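Local coordinates for design construct XXA_GVDQ (Synthetic construct, PDB 6NZ1), which has no known natural function, being a computationally designed helical protein that assembles as a homotrimer, one of a set of closely related sequences built to adopt two structurally divergent folds, at residues B[7-12]-B[44-49]. Sequence-based numbering, arbitrary orientation.
Sequences EDLKYS and AQIVEA
Leu-9 packs against Gln-45, Ile-46 and Ala-49 in a buried, nearly antiparallel helix-helix contact, where the N-terminal end of helix 6-25 lies against the middle of helix 29-73, at the open end of their hairpin. The axes of segments 7-12 and 44-49 approach to 9.3 Å at 163°. The contact illustrates how one branched side chain can carry the apolar contact at one point of a helix pair, without any hydrogen bond between the segments. Chi1 of -58° and chi2 of -151° turn both leucine methyls to the longer helix. CD2 sits over Gln-45 CB and the backbone carbonyl, 3.3 Å from Gln-45 O. CD1 rests 4.0 Å from Ile-46 CG1 and also reaches Ala-49 CB. An alanine in place of Leu-9 would probably open a gap over Gln-45 and leave Ile-46 and Ala-49 without this apolar partner. Beside the leucine, one conformer of Gln-45 sets OE1 3.5 Å from Asp-8 CB. Their polar bonds go to N-terminal residues instead, Gln-45 OE1 to His-3 and Asp-8 OD2 to Met-4. Helix 29-73 of both other subunits flanks the site: Leu-9 packs on Val-47 of the second subunit, Val-47 on Leu-9 of the third, and Ile-46 meets its copies in both, consistent with a layer at the trimer centre.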
loop_
_atom_site.group_PDB
_atom_site.type_symbol
_atom_site.label_atom_id
_atom_site.label_comp_id
_atom_site.label_asym_id
_atom_site.label_seq_id
_atom_site.Cartn_x
_atom_site.Cartn_y
_atom_site.Cartn_z
ATOM N N GLU B 7 -8.452 8.576 4.251
ATOM C CA GLU B 7 -9.013 9.919 4.184
ATOM C C GLU B 7 -8.049 10.934 4.772
ATOM O O GLU B 7 -8.076 12.105 4.383
ATOM C CB GLU B 7 -10.341 9.978 4.926
ATOM C CG GLU B 7 -11.499 9.390 4.154
ATOM C CD GLU B 7 -12.611 8.877 5.059
ATOM O OE1 GLU B 7 -12.875 9.520 6.098
ATOM O OE2 GLU B 7 -13.229 7.836 4.726
ATOM N N ASP B 8 -7.209 10.504 5.723
ATOM C CA ASP B 8 -6.125 11.354 6.202
ATOM C C ASP B 8 -5.251 11.780 5.038
ATOM O O ASP B 8 -4.812 12.932 4.959
ATOM C CB ASP B 8 -5.291 10.612 7.245
ATOM C CG ASP B 8 -6.131 10.055 8.378
ATOM O OD1 ASP B 8 -7.355 10.253 8.350
ATOM O OD2 ASP B 8 -5.592 9.407 9.291
ATOM N N LEU B 9 -5.022 10.865 4.102
ATOM C CA LEU B 9 -4.187 11.174 2.958
ATOM C C LEU B 9 -4.861 12.177 2.036
ATOM O O LEU B 9 -4.200 13.075 1.507
ATOM C CB LEU B 9 -3.868 9.896 2.191
ATOM C CG LEU B 9 -3.177 8.698 2.827
ATOM C CD1 LEU B 9 -2.378 7.943 1.749
ATOM C CD2 LEU B 9 -2.311 9.067 3.917
ATOM N N LYS B 10 -6.165 12.029 1.807
ATOM C CA LYS B 10 -6.861 12.961 0.931
ATOM C C LYS B 10 -6.928 14.342 1.549
ATOM O O LYS B 10 -6.826 15.348 0.844
ATOM C CB LYS B 10 -8.269 12.465 0.628
ATOM C CG LYS B 10 -8.955 13.217 -0.495
ATOM N N TYR B 11 -7.119 14.416 2.859
ATOM C CA TYR B 11 -7.185 15.715 3.511
ATOM C C TYR B 11 -5.834 16.424 3.506
ATOM O O TYR B 11 -5.773 17.646 3.342
ATOM C CB TYR B 11 -7.680 15.532 4.935
ATOM C CG TYR B 11 -9.153 15.261 5.045
ATOM C CD1 TYR B 11 -10.071 15.929 4.239
ATOM C CD2 TYR B 11 -9.633 14.356 5.976
ATOM C CE1 TYR B 11 -11.424 15.709 4.360
ATOM C CE2 TYR B 11 -10.978 14.119 6.099
ATOM C CZ TYR B 11 -11.872 14.795 5.291
ATOM O OH TYR B 11 -13.218 14.546 5.424
ATOM N N SER B 12 -4.746 15.685 3.736
ATOM C CA SER B 12 -3.428 16.300 3.732
ATOM C C SER B 12 -2.959 16.618 2.320
ATOM O O SER B 12 -2.206 17.577 2.118
ATOM C CB SER B 12 -2.425 15.402 4.460
ATOM O OG SER B 12 -2.310 14.112 3.882
ATOM N N ALA B 44 4.377 11.526 5.883
ATOM C CA ALA B 44 4.288 10.740 7.106
ATOM C C ALA B 44 3.002 9.929 7.150
ATOM O O ALA B 44 2.977 8.825 7.706
ATOM C CB ALA B 44 4.382 11.659 8.317
ATOM N N GLN B 45 1.927 10.457 6.571
ATOM C CA GLN B 45 0.675 9.718 6.518
ATOM C C GLN B 45 0.690 8.658 5.426
ATOM O O GLN B 45 0.093 7.593 5.604
ATOM C CB GLN B 45 -0.493 10.677 6.298
ATOM C CG GLN B 45 -0.757 11.631 7.462
ATOM C CD GLN B 45 -1.289 10.919 8.685
ATOM O OE1 GLN B 45 -2.063 9.972 8.567
ATOM N NE2 GLN B 45 -0.885 11.373 9.867
ATOM N N ILE B 46 1.357 8.928 4.302
ATOM C CA ILE B 46 1.523 7.919 3.258
ATOM C C ILE B 46 2.295 6.725 3.802
ATOM O O ILE B 46 1.927 5.567 3.581
ATOM C CB ILE B 46 2.227 8.539 2.031
ATOM C CG1 ILE B 46 1.302 9.562 1.360
ATOM C CG2 ILE B 46 2.658 7.461 1.056
ATOM C CD1 ILE B 46 1.791 10.090 0.032
ATOM N N VAL B 47 3.367 6.988 4.542
ATOM C CA VAL B 47 4.135 5.909 5.146
ATOM C C VAL B 47 3.280 5.104 6.126
ATOM O O VAL B 47 3.342 3.871 6.153
ATOM C CB VAL B 47 5.392 6.499 5.812
ATOM C CG1 VAL B 47 6.154 5.453 6.595
ATOM C CG2 VAL B 47 6.263 7.154 4.744
ATOM N N GLU B 48 2.482 5.776 6.957
ATOM C CA GLU B 48 1.652 5.039 7.903
ATOM C C GLU B 48 0.696 4.106 7.179
ATOM O O GLU B 48 0.485 2.966 7.603
ATOM C CB GLU B 48 0.862 5.998 8.789
ATOM C CG GLU B 48 1.682 6.752 9.801
ATOM C CD GLU B 48 2.515 5.854 10.683
ATOM O OE1 GLU B 48 2.045 5.506 11.784
ATOM O OE2 GLU B 48 3.649 5.507 10.289
ATOM N N ALA B 49 0.108 4.571 6.084
ATOM C CA ALA B 49 -0.794 3.729 5.322
ATOM C C ALA B 49 -0.077 2.500 4.775
ATOM O O ALA B 49 -0.597 1.381 4.857
ATOM C CB ALA B 49 -1.425 4.534 4.189
#